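Local coordinates for 2L protein (Yaba-like disease virus, PDB 3IT8), which binds and inhibits tumour necrosis factor, as a secreted poxvirus glycoprotein with an MHC class I-like fold, at residues Tyr5-Thr10 against Gly19-His24. Sequence-based numbering, arbitrary orientation.
Sequences YNYTVT and GVFYDH. With NAG (2-acetamido-2-deoxy-beta-D-glucopyranose), chain M.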
loop_
_atom_site.group_PDB
_atom_site.type_symbol
_atom_site.label_atom_id
_atom_site.label_comp_id
_atom_site.label_asym_id
_atom_site.label_seq_id
_atom_site.Cartn_x
_atom_site.Cartn_y
_atom_site.Cartn_z
ATOM N N TYR D 5 6.291 -35.559 -14.893
ATOM C CA TYR D 5 7.632 -35.957 -15.329
ATOM C C TYR D 5 7.974 -37.289 -14.648
ATOM O O TYR D 5 7.839 -37.426 -13.428
ATOM C CB TYR D 5 8.657 -34.902 -14.929
ATOM C CG TYR D 5 8.651 -33.660 -15.792
ATOM C CD1 TYR D 5 7.676 -33.464 -16.769
ATOM C CD2 TYR D 5 9.614 -32.665 -15.623
ATOM C CE1 TYR D 5 7.655 -32.303 -17.559
ATOM C CE2 TYR D 5 9.600 -31.499 -16.401
ATOM C CZ TYR D 5 8.619 -31.327 -17.362
ATOM O OH TYR D 5 8.593 -30.177 -18.112
ATOM N N ASN D 6 8.410 -38.271 -15.424
ATOM C CA ASN D 6 8.731 -39.593 -14.887
ATOM C C ASN D 6 10.114 -40.017 -15.358
ATOM O O ASN D 6 10.337 -40.192 -16.550
ATOM C CB ASN D 6 7.661 -40.605 -15.365
ATOM C CG ASN D 6 7.878 -42.027 -14.841
ATOM O OD1 ASN D 6 8.865 -42.326 -14.162
ATOM N ND2 ASN D 6 6.929 -42.900 -15.187
ATOM N N TYR D 7 11.049 -40.147 -14.429
ATOM C CA TYR D 7 12.389 -40.602 -14.762
ATOM C C TYR D 7 12.515 -42.008 -14.187
ATOM O O TYR D 7 12.224 -42.218 -13.007
ATOM C CB TYR D 7 13.467 -39.735 -14.114
ATOM C CG TYR D 7 13.509 -38.301 -14.557
ATOM C CD1 TYR D 7 12.664 -37.354 -13.988
ATOM C CD2 TYR D 7 14.446 -37.869 -15.491
ATOM C CE1 TYR D 7 12.759 -36.007 -14.327
ATOM C CE2 TYR D 7 14.547 -36.532 -15.841
ATOM C CZ TYR D 7 13.700 -35.599 -15.247
ATOM O OH TYR D 7 13.806 -34.253 -15.540
ATOM N N THR D 8 12.961 -42.968 -14.993
ATOM C CA THR D 8 13.097 -44.319 -14.482
ATOM C C THR D 8 14.327 -45.094 -14.942
ATOM O O THR D 8 14.570 -45.215 -16.142
ATOM C CB THR D 8 11.862 -45.150 -14.848
ATOM O OG1 THR D 8 10.677 -44.449 -14.447
ATOM C CG2 THR D 8 11.907 -46.501 -14.148
ATOM N N VAL D 9 15.113 -45.606 -13.995
ATOM C CA VAL D 9 16.246 -46.448 -14.361
ATOM C C VAL D 9 15.882 -47.873 -13.882
ATOM O O VAL D 9 15.323 -48.060 -12.790
ATOM C CB VAL D 9 17.573 -45.982 -13.728
ATOM C CG1 VAL D 9 17.762 -44.516 -13.988
ATOM C CG2 VAL D 9 17.587 -46.276 -12.263
ATOM N N THR D 10 16.178 -48.868 -14.709
ATOM C CA THR D 10 15.873 -50.255 -14.376
ATOM C C THR D 10 17.091 -51.148 -14.518
ATOM O O THR D 10 17.953 -50.891 -15.361
ATOM C CB THR D 10 14.800 -50.792 -15.301
ATOM O OG1 THR D 10 13.875 -49.746 -15.603
ATOM C CG2 THR D 10 14.049 -51.912 -14.631
ATOM N N GLY D 19 17.422 -46.492 -18.862
ATOM C CA GLY D 19 16.859 -45.251 -18.378
ATOM C C GLY D 19 15.868 -44.654 -19.359
ATOM O O GLY D 19 16.092 -44.619 -20.562
ATOM N N VAL D 20 14.744 -44.196 -18.839
ATOM C CA VAL D 20 13.732 -43.560 -19.665
ATOM C C VAL D 20 13.162 -42.383 -18.930
ATOM O O VAL D 20 13.203 -42.299 -17.695
ATOM C CB VAL D 20 12.536 -44.470 -19.989
ATOM C CG1 VAL D 20 12.861 -45.345 -21.167
ATOM C CG2 VAL D 20 12.172 -45.300 -18.772
ATOM N N PHE D 21 12.615 -41.475 -19.716
ATOM C CA PHE D 21 11.987 -40.288 -19.192
ATOM C C PHE D 21 10.733 -40.005 -20.002
ATOM O O PHE D 21 10.738 -40.101 -21.225
ATOM C CB PHE D 21 12.913 -39.094 -19.301
ATOM C CG PHE D 21 12.216 -37.806 -19.054
ATOM C CD1 PHE D 21 11.899 -37.415 -17.756
ATOM C CD2 PHE D 21 11.798 -37.013 -20.125
ATOM C CE1 PHE D 21 11.169 -36.257 -17.527
ATOM C CE2 PHE D 21 11.071 -35.855 -19.909
ATOM C CZ PHE D 21 10.753 -35.473 -18.608
ATOM N N TYR D 22 9.654 -39.659 -19.314
ATOM C CA TYR D 22 8.408 -39.340 -19.992
ATOM C C TYR D 22 7.883 -38.012 -19.498
ATOM O O TYR D 22 7.905 -37.728 -18.305
ATOM C CB TYR D 22 7.334 -40.410 -19.747
ATOM C CG TYR D 22 7.623 -41.757 -20.366
ATOM C CD1 TYR D 22 8.045 -42.829 -19.577
ATOM C CD2 TYR D 22 7.486 -41.960 -21.741
ATOM C CE1 TYR D 22 8.319 -44.072 -20.140
ATOM C CE2 TYR D 22 7.763 -43.201 -22.316
ATOM C CZ TYR D 22 8.176 -44.252 -21.508
ATOM O OH TYR D 22 8.419 -45.495 -22.056
ATOM N N ASP D 23 7.421 -37.196 -20.437
ATOM C CA ASP D 23 6.829 -35.895 -20.148
ATOM C C ASP D 23 5.367 -36.006 -20.608
ATOM O O ASP D 23 5.091 -36.150 -21.800
ATOM C CB ASP D 23 7.538 -34.811 -20.950
ATOM C CG ASP D 23 7.043 -33.420 -20.613
ATOM O OD1 ASP D 23 5.858 -33.275 -20.266
ATOM O OD2 ASP D 23 7.830 -32.458 -20.712
ATOM N N HIS D 24 4.430 -35.953 -19.670
ATOM C CA HIS D 24 3.011 -36.058 -20.012
ATOM C C HIS D 24 2.192 -34.838 -19.610
ATOM O O HIS D 24 2.207 -34.416 -18.445
ATOM C CB HIS D 24 2.384 -37.275 -19.338
ATOM C CG HIS D 24 2.761 -38.579 -19.958
ATOM N ND1 HIS D 24 2.253 -39.000 -21.164
ATOM C CD2 HIS D 24 3.563 -39.576 -19.517
ATOM C CE1 HIS D 24 2.720 -40.202 -21.442
ATOM N NE2 HIS D 24 3.518 -40.575 -20.457
HETATM C C1 NAG M . 7.082 -44.333 -14.978
HETATM C C2 NAG M . 5.744 -44.930 -14.537
HETATM C C3 NAG M . 5.898 -46.451 -14.326
HETATM C C4 NAG M . 6.413 -47.104 -15.618
HETATM C C5 NAG M . 7.739 -46.414 -15.982
HETATM C C6 NAG M . 8.374 -46.958 -17.250
HETATM C C7 NAG M . 4.366 -43.341 -13.352
HETATM C C8 NAG M . 3.680 -42.997 -12.046
HETATM N N2 NAG M . 5.309 -44.281 -13.315
HETATM O O3 NAG M . 4.658 -47.031 -13.951
HETATM O O4 NAG M . 6.587 -48.521 -15.447
HETATM O O5 NAG M . 7.525 -44.988 -16.173
HETATM O O6 NAG M . 7.739 -46.445 -18.413
HETATM O O7 NAG M . 4.043 -42.755 -14.380
#
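The F21 ring touches both Y5 and Y7 across two neighbouring antiparallel strands, and the three rings form an aromatic cluster on one face of the sheet. Its CG is anti to the backbone N (chi1 167°), beside the carbonyl carbon. From there CD1 sits over the centre of the Y7 ring, 3.4 Å from Y7 CE2, with the two planes inclined at 47°, so the pair is oblique rather than stacked. Toward Y5 the same ring presents an edge: F21 CZ rests over the face of Y5, 4.0 Å from Y5 CG and offset toward the rim, and the 77° between planes identifies an edge-to-face pair. D23 runs alongside Y5, its OD2 3.2 Å from Y5 CE1. This carboxylate oxygen is hydrogen-bonded to the hydroxyls of Y64 and Y170; Y5 OH is also hydrogen-bonded to Y170 OH, and Y7 OH to Y64 O, tying the cluster to helices 61-82 and 148-174.

Backbone bonds in two reciprocal pairs fix the register: N6 N to Y22 O (3.0 Å) with Y22 N to N6 O (2.9 Å), and the corresponding pair between T8 and V20.

The other face is looser, with few side-chain contacts: N6 and T8 are buried, V20 and Y22 partly exposed. V20 CG2 approaches T8 CB at 3.9 Å. NAG O6 meets the Y22 ring obliquely, nearest CE1. N6 ND2 is covalently linked to NAG C1 (1.5 Å), and K4 NZ hydrogen-bonds this N-linked glycan.

Y5, Y7 and F21 thus face the helices and the glycan projects from the underside of a hairpin in the sheet floor, beneath two helices, of an MHC class I-like platform.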